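Local coordinates for protein 4-hydroxybutyrate CoA-transferase (Porphyromonas gingivalis, PDB 3EH7) that probably transfers coenzyme A between acyl-CoA thioesters and short carboxylates such as acetate or 4-hydroxybutyrate, at residues D246-L251 against G255-K260; T394-A399 against D420-L425. All coordinates share one frame; numbering follows the deposited sequence.

Contact 1 (D246-L251 against G255-K260)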
ATOM      1  N   ASP A 246      22.342  18.483   3.032  1.00 21.97           N
ATOM      2  CA  ASP A 246      23.493  18.915   3.814  1.00 21.93           C
ATOM      3  C   ASP A 246      23.618  18.169   5.113  1.00 21.27           C
ATOM      4  O   ASP A 246      24.733  17.794   5.497  1.00 20.87           O
ATOM      5  CB  ASP A 246      23.446  20.425   4.088  1.00 22.52           C
ATOM      6  CG  ASP A 246      23.744  21.247   2.839  1.00 24.61           C
ATOM      7  OD1 ASP A 246      24.889  21.740   2.702  1.00 24.01           O
ATOM      8  OD2 ASP A 246      22.832  21.385   1.986  1.00 24.88           O
ATOM      9  N   GLY A 247      22.486  17.965   5.787  1.00 20.76           N
ATOM     10  CA  GLY A 247      22.449  17.349   7.128  1.00 20.55           C
ATOM     11  C   GLY A 247      23.037  15.944   7.143  1.00 21.01           C
ATOM     12  O   GLY A 247      23.743  15.584   8.076  1.00 20.90           O
ATOM     13  N   VAL A 248      22.752  15.171   6.084  1.00 20.88           N
ATOM     14  CA  VAL A 248      23.272  13.813   5.947  1.00 21.03           C
ATOM     15  C   VAL A 248      24.769  13.861   5.712  1.00 20.76           C
ATOM     16  O   VAL A 248      25.514  13.150   6.384  1.00 20.00           O
ATOM     17  CB  VAL A 248      22.533  12.971   4.830  1.00 20.87           C
ATOM     18  CG1 VAL A 248      23.414  11.840   4.307  1.00 20.91           C
ATOM     19  CG2 VAL A 248      21.238  12.380   5.385  1.00 20.58           C
ATOM     20  N   VAL A 249      25.211  14.712   4.788  1.00 21.79           N
ATOM     21  CA  VAL A 249      26.641  14.814   4.458  1.00 22.26           C
ATOM     22  C   VAL A 249      27.467  15.193   5.683  1.00 22.97           C
ATOM     23  O   VAL A 249      28.609  14.743   5.841  1.00 22.92           O
ATOM     24  CB  VAL A 249      26.899  15.830   3.337  1.00 22.43           C
ATOM     25  CG1 VAL A 249      28.410  16.082   3.174  1.00 23.58           C
ATOM     26  CG2 VAL A 249      26.271  15.386   2.017  1.00 21.88           C
ATOM     27  N   GLU A 250      26.898  16.029   6.547  1.00 23.82           N
ATOM     28  CA  GLU A 250      27.589  16.443   7.787  1.00 25.13           C
ATOM     29  C   GLU A 250      27.827  15.231   8.674  1.00 25.42           C
ATOM     30  O   GLU A 250      28.889  15.091   9.264  1.00 25.02           O
ATOM     31  CB  GLU A 250      26.790  17.514   8.549  1.00 25.00           C
ATOM     32  CG  GLU A 250      27.428  17.906   9.882  1.00 28.89           C
ATOM     33  CD  GLU A 250      26.552  18.836  10.730  1.00 32.14           C
ATOM     34  OE1 GLU A 250      25.357  19.069  10.394  1.00 34.71           O
ATOM     35  OE2 GLU A 250      27.072  19.320  11.752  1.00 35.74           O
ATOM     36  N   LEU A 251      26.848  14.329   8.748  1.00 26.28           N
ATOM     37  CA  LEU A 251      27.043  13.114   9.537  1.00 26.64           C
ATOM     38  C   LEU A 251      27.955  12.108   8.853  1.00 27.02           C
ATOM     39  O   LEU A 251      28.534  11.256   9.521  1.00 27.41           O
ATOM     40  CB  LEU A 251      25.712  12.471   9.919  1.00 27.16           C
ATOM     41  CG  LEU A 251      24.955  13.085  11.093  1.00 27.56           C
ATOM     42  CD1 LEU A 251      23.567  12.495  11.156  1.00 28.76           C
ATOM     43  CD2 LEU A 251      25.664  12.849  12.391  1.00 27.85           C
ATOM     44  N   GLY A 255      31.680  10.844  10.595  1.00 27.78           N
ATOM     45  CA  GLY A 255      31.865   9.427  10.909  1.00 26.72           C
ATOM     46  C   GLY A 255      30.669   8.666  11.462  1.00 25.52           C
ATOM     47  O   GLY A 255      30.791   7.502  11.786  1.00 25.64           O
ATOM     48  N   VAL A 256      29.510   9.296  11.579  1.00 24.38           N
ATOM     49  CA  VAL A 256      28.329   8.586  12.080  1.00 23.35           C
ATOM     50  C   VAL A 256      27.697   7.708  10.971  1.00 22.74           C
ATOM     51  O   VAL A 256      27.367   6.552  11.203  1.00 21.47           O
ATOM     52  CB  VAL A 256      27.313   9.558  12.723  1.00 23.39           C
ATOM     53  CG1 VAL A 256      25.993   8.849  13.072  1.00 23.30           C
ATOM     54  CG2 VAL A 256      27.936  10.202  13.973  1.00 22.48           C
ATOM     55  N   ILE A 257      27.539   8.277   9.780  1.00 22.45           N
ATOM     56  CA  ILE A 257      26.917   7.566   8.670  1.00 22.89           C
ATOM     57  C   ILE A 257      28.024   6.952   7.848  1.00 22.79           C
ATOM     58  O   ILE A 257      28.718   7.677   7.149  1.00 24.11           O
ATOM     59  CB  ILE A 257      26.081   8.488   7.767  1.00 22.64           C
ATOM     60  CG1 ILE A 257      24.847   8.990   8.540  1.00 22.83           C
ATOM     61  CG2 ILE A 257      25.613   7.710   6.489  1.00 20.58           C
ATOM     62  CD1 ILE A 257      24.014  10.082   7.797  1.00 21.41           C
ATOM     63  N   THR A 258      28.231   5.649   8.013  1.00 22.27           N
ATOM     64  CA  THR A 258      29.287   4.902   7.329  1.00 22.07           C
ATOM     65  C   THR A 258      28.756   3.940   6.252  1.00 22.25           C
ATOM     66  O   THR A 258      29.495   3.481   5.380  1.00 21.86           O
ATOM     67  CB  THR A 258      30.081   4.047   8.338  1.00 22.58           C
ATOM     68  OG1 THR A 258      29.200   3.086   8.924  1.00 21.91           O
ATOM     69  CG2 THR A 258      30.723   4.919   9.445  1.00 21.40           C
ATOM     70  N   GLY A 259      27.479   3.590   6.354  1.00 22.72           N
ATOM     71  CA  GLY A 259      26.917   2.516   5.552  1.00 23.04           C
ATOM     72  C   GLY A 259      27.459   1.140   5.873  1.00 23.08           C
ATOM     73  O   GLY A 259      27.235   0.202   5.113  1.00 22.61           O
ATOM     74  N   LYS A 260      28.191   1.001   6.970  1.00 24.47           N
ATOM     75  CA  LYS A 260      28.983  -0.202   7.175  1.00 25.23           C
ATOM     76  C   LYS A 260      28.138  -1.382   7.635  1.00 25.14           C
ATOM     77  O   LYS A 260      28.536  -2.526   7.436  1.00 25.25           O
ATOM     78  CB  LYS A 260      30.206   0.049   8.081  1.00 26.63           C
ATOM     79  CG  LYS A 260      31.439   0.577   7.275  1.00 29.48           C
ATOM     80  CD  LYS A 260      32.753   0.530   8.078  1.00 36.02           C
ATOM     81  CE  LYS A 260      33.210   1.916   8.599  1.00 39.00           C
ATOM     82  NZ  LYS A 260      33.568   2.897   7.513  1.00 40.97           N
TER
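The flat group to look at first is the backbone carbonyl of L251, because I257 and V256 both turn their N-H groups back to it. I257 N sits above the carbonyl plane, raised 55° out of it, and so is not on a lone pair; even so its hydrogen points almost exactly at L251 O, with 175° at the hydrogen and 3.2 Å between I257 N and L251 O. V256 N lies nearer, 3.0 Å from L251 O, but its bond is bent and weak. S254 OG, bonded to E250 O, gives the same oxygen at most a weak further bond. This is how the helix ends: G255 takes a positive phi and the turn is a Schellman motif, the chain folding back over its own last turn.

Beside this carbonyl the apolar side chains pack. I257 is extended at its end (chi2 172°), which carries CD1 across L251 at roughly a right angle, 3.6 Å from L251 CB. The same methyl reaches back to the preceding turn of the helix, 3.7 Å from V248 O and 4.0 Å from V248 CG1. L251 meets V256 with a branch tip, CD2, which rests 3.7 Å from V256 CB and also touches both methyls of that valine.

In the fold, V248 and L251 lean on L228 of helix 222-229, V248 and I257 both meet I239 of strand 238-240, and V249 faces helix 278-284. Helix 246-253 thus packs against helices 222-229 and 278-284 and against strand 238-240 of the large mixed sheet.

Contact 2 (T394-A399 against D420-L425)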
ATOM      1  N   THR A 394       5.252  14.090  17.449  1.00 19.72           N
ATOM      2  CA  THR A 394       5.167  15.543  17.562  1.00 19.32           C
ATOM      3  C   THR A 394       6.131  16.045  18.630  1.00 19.96           C
ATOM      4  O   THR A 394       6.823  15.258  19.263  1.00 20.07           O
ATOM      5  CB  THR A 394       3.754  16.020  17.901  1.00 18.87           C
ATOM      6  OG1 THR A 394       3.469  15.722  19.269  1.00 16.78           O
ATOM      7  CG2 THR A 394       2.707  15.381  16.976  1.00 16.95           C
ATOM      8  N   GLU A 395       6.163  17.361  18.819  1.00 20.43           N
ATOM      9  CA  GLU A 395       6.907  17.972  19.920  1.00 20.94           C
ATOM     10  C   GLU A 395       6.414  17.492  21.270  1.00 20.44           C
ATOM     11  O   GLU A 395       7.118  17.673  22.236  1.00 20.59           O
ATOM     12  CB  GLU A 395       6.852  19.510  19.875  1.00 20.94           C
ATOM     13  CG  GLU A 395       5.468  20.175  20.157  1.00 22.96           C
ATOM     14  CD  GLU A 395       4.654  20.463  18.881  1.00 26.30           C
ATOM     15  OE1 GLU A 395       4.742  19.675  17.899  1.00 25.38           O
ATOM     16  OE2 GLU A 395       3.924  21.480  18.867  1.00 23.39           O
ATOM     17  N   TYR A 396       5.219  16.894  21.345  1.00 20.10           N
ATOM     18  CA  TYR A 396       4.689  16.436  22.638  1.00 20.37           C
ATOM     19  C   TYR A 396       4.919  14.959  22.891  1.00 20.94           C
ATOM     20  O   TYR A 396       4.624  14.490  23.970  1.00 20.79           O
ATOM     21  CB  TYR A 396       3.210  16.799  22.802  1.00 20.12           C
ATOM     22  CG  TYR A 396       3.016  18.293  22.831  1.00 19.59           C
ATOM     23  CD1 TYR A 396       3.281  19.026  23.982  1.00 19.14           C
ATOM     24  CD2 TYR A 396       2.595  18.977  21.687  1.00 19.90           C
ATOM     25  CE1 TYR A 396       3.127  20.435  23.996  1.00 19.11           C
ATOM     26  CE2 TYR A 396       2.440  20.361  21.683  1.00 18.48           C
ATOM     27  CZ  TYR A 396       2.723  21.075  22.831  1.00 19.84           C
ATOM     28  OH  TYR A 396       2.566  22.428  22.775  1.00 20.95           O
ATOM     29  N   GLY A 397       5.476  14.237  21.920  1.00 21.12           N
ATOM     30  CA  GLY A 397       5.879  12.850  22.159  1.00 21.33           C
ATOM     31  C   GLY A 397       5.636  11.899  21.001  1.00 21.47           C
ATOM     32  O   GLY A 397       5.469  12.306  19.860  1.00 20.34           O
ATOM     33  N   ILE A 398       5.618  10.617  21.326  1.00 21.59           N
ATOM     34  CA  ILE A 398       5.676   9.556  20.342  1.00 22.14           C
ATOM     35  C   ILE A 398       4.419   8.704  20.523  1.00 22.81           C
ATOM     36  O   ILE A 398       4.061   8.395  21.679  1.00 22.54           O
ATOM     37  CB  ILE A 398       6.935   8.646  20.594  1.00 22.48           C
ATOM     38  CG1 ILE A 398       8.244   9.421  20.364  1.00 22.88           C
ATOM     39  CG2 ILE A 398       6.909   7.418  19.727  1.00 20.32           C
ATOM     40  CD1 ILE A 398       9.468   8.842  21.118  1.00 23.47           C
ATOM     41  N   ALA A 399       3.762   8.325  19.418  1.00 21.75           N
ATOM     42  CA  ALA A 399       2.685   7.325  19.455  1.00 22.03           C
ATOM     43  C   ALA A 399       2.980   6.207  18.474  1.00 22.80           C
ATOM     44  O   ALA A 399       3.395   6.498  17.356  1.00 23.28           O
ATOM     45  CB  ALA A 399       1.346   7.970  19.094  1.00 21.70           C
ATOM     46  N   ASP A 420      -4.095  22.777  23.501  1.00 18.74           N
ATOM     47  CA  ASP A 420      -5.236  23.617  23.107  1.00 19.40           C
ATOM     48  C   ASP A 420      -6.288  22.890  22.248  1.00 19.74           C
ATOM     49  O   ASP A 420      -7.417  23.370  22.111  1.00 19.96           O
ATOM     50  CB  ASP A 420      -4.743  24.851  22.343  1.00 19.45           C
ATOM     51  CG  ASP A 420      -3.903  25.779  23.204  1.00 20.07           C
ATOM     52  OD1 ASP A 420      -3.829  25.579  24.435  1.00 17.01           O
ATOM     53  OD2 ASP A 420      -3.308  26.719  22.644  1.00 23.20           O
ATOM     54  N   PHE A 421      -5.936  21.734  21.699  1.00 20.06           N
ATOM     55  CA  PHE A 421      -6.876  20.957  20.884  1.00 19.99           C
ATOM     56  C   PHE A 421      -7.364  19.659  21.519  1.00 20.45           C
ATOM     57  O   PHE A 421      -8.278  19.010  20.983  1.00 19.38           O
ATOM     58  CB  PHE A 421      -6.255  20.700  19.527  1.00 20.10           C
ATOM     59  CG  PHE A 421      -6.112  21.939  18.730  1.00 20.46           C
ATOM     60  CD1 PHE A 421      -7.242  22.578  18.238  1.00 21.56           C
ATOM     61  CD2 PHE A 421      -4.876  22.526  18.550  1.00 20.69           C
ATOM     62  CE1 PHE A 421      -7.131  23.766  17.524  1.00 21.45           C
ATOM     63  CE2 PHE A 421      -4.760  23.715  17.860  1.00 22.49           C
ATOM     64  CZ  PHE A 421      -5.882  24.328  17.330  1.00 22.32           C
ATOM     65  N   ARG A 422      -6.801  19.316  22.677  1.00 19.95           N
ATOM     66  CA  ARG A 422      -7.085  18.031  23.297  1.00 19.99           C
ATOM     67  C   ARG A 422      -8.520  17.888  23.778  1.00 21.15           C
ATOM     68  O   ARG A 422      -9.075  16.800  23.741  1.00 20.00           O
ATOM     69  CB  ARG A 422      -6.120  17.777  24.447  1.00 20.15           C
ATOM     70  CG  ARG A 422      -4.665  17.591  23.975  1.00 19.05           C
ATOM     71  CD  ARG A 422      -3.726  17.119  25.071  1.00 18.21           C
ATOM     72  NE  ARG A 422      -2.349  17.169  24.601  1.00 17.43           N
ATOM     73  CZ  ARG A 422      -1.276  17.296  25.371  1.00 18.37           C
ATOM     74  NH1 ARG A 422      -1.393  17.350  26.689  1.00 21.31           N
ATOM     75  NH2 ARG A 422      -0.077  17.386  24.826  1.00 19.20           N
ATOM     76  N   GLU A 423      -9.114  18.989  24.236  1.00 21.99           N
ATOM     77  CA  GLU A 423     -10.457  18.955  24.754  1.00 23.84           C
ATOM     78  C   GLU A 423     -11.465  18.635  23.666  1.00 24.01           C
ATOM     79  O   GLU A 423     -12.314  17.772  23.852  1.00 24.11           O
ATOM     80  CB  GLU A 423     -10.817  20.289  25.415  1.00 24.54           C
ATOM     81  CG  GLU A 423     -12.016  20.200  26.298  1.00 27.79           C
ATOM     82  CD  GLU A 423     -12.310  21.507  27.040  1.00 33.14           C
ATOM     83  OE1 GLU A 423     -11.356  22.158  27.533  1.00 36.81           O
ATOM     84  OE2 GLU A 423     -13.502  21.872  27.143  1.00 36.45           O
ATOM     85  N   GLU A 424     -11.376  19.345  22.549  1.00 24.28           N
ATOM     86  CA  GLU A 424     -12.267  19.111  21.429  1.00 25.00           C
ATOM     87  C   GLU A 424     -12.017  17.737  20.783  1.00 24.26           C
ATOM     88  O   GLU A 424     -12.957  17.062  20.381  1.00 23.75           O
ATOM     89  CB  GLU A 424     -12.121  20.220  20.391  1.00 25.77           C
ATOM     90  CG  GLU A 424     -12.924  19.933  19.129  1.00 30.34           C
ATOM     91  CD  GLU A 424     -13.565  21.154  18.478  1.00 35.01           C
ATOM     92  OE1 GLU A 424     -13.117  22.312  18.712  1.00 37.06           O
ATOM     93  OE2 GLU A 424     -14.526  20.926  17.705  1.00 38.16           O
ATOM     94  N   LEU A 425     -10.759  17.312  20.692  1.00 23.40           N
ATOM     95  CA  LEU A 425     -10.474  15.966  20.187  1.00 22.88           C
ATOM     96  C   LEU A 425     -11.110  14.896  21.094  1.00 22.83           C
ATOM     97  O   LEU A 425     -11.709  13.927  20.610  1.00 21.91           O
ATOM     98  CB  LEU A 425      -8.972  15.720  20.047  1.00 21.92           C
ATOM     99  CG  LEU A 425      -8.261  16.443  18.904  1.00 21.57           C
ATOM    100  CD1 LEU A 425      -6.757  16.348  19.150  1.00 18.58           C
ATOM    101  CD2 LEU A 425      -8.642  15.869  17.486  1.00 19.81           C
TER
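Y396, whose ring meets R422 across this contact, is anchored by its backbone: Y396 N donates to T394 OG1 over 3.0 Å, with 155° at the hydrogen. That hydroxyl is gripped twice, since it also bonds to the carbonyl of I416, in the run leading to helix 419-433. The Y396 bond makes an ST turn, set within the type I turn from T394 to G397 that joins strands 391-394 and 397-400. Backbone bonds close the hairpin from both directions, T394 N to G397 O at 3.0 Å and G397 N to T394 O at 3.1 Å.

From this turn the tyrosine reaches toward the helix, and R422 comes to meet it. The arginine runs straight from CG to NE (chi3 -171°), which spans a gap that the backbones leave wide, the closest CA atoms, those of Y396 and R422, being 11.9 Å apart. Only one atom of the guanidinium does the touching: R422 NH2 comes in obliquely to the ring and lies 3.8 Å from both Y396 CG and Y396 CD1, at the inner end of the ring near CB. The tyrosine carbon CG in turn lies at the edge of the guanidinium, close to its plane, and the two planes stand 88° apart. R422 CZ is 5.4 Å from the centroid of the Y396 ring.

The arginine's main polar hold is elsewhere, NE bonding to the carbonyl of A417, while H418 makes an edge-to-face contact with the Y396 ring. Both groups thus have a partner in the residues just before the helix, which probably limits their movement. At that spacing any cation-pi pull can be no more than slight, so the contact is chiefly one of van der Waals touch between partly exposed side chains at the protein surface.

Overall arrangement
From the N terminus most of the six-stranded parallel sheet comes first, but the chain has already given strand 167-168 to the nine-stranded mixed sheet before it adds 179-183. Contact 1 lies against that mixed sheet and closes a very short loop, with three residues between its segments, where helix 246-253 ends. The chain then adds further strands before contact 2, which includes the sheet's edge strand 397-400, closes a longer excursion of 20 residues through helix 406-414, tying the edge hairpin 391-400 to the C-terminal helix 419-433. The two loops follow in series, neither enclosing nor crossing the other. Their centres are 32 Å apart: one is buried, the other superficial.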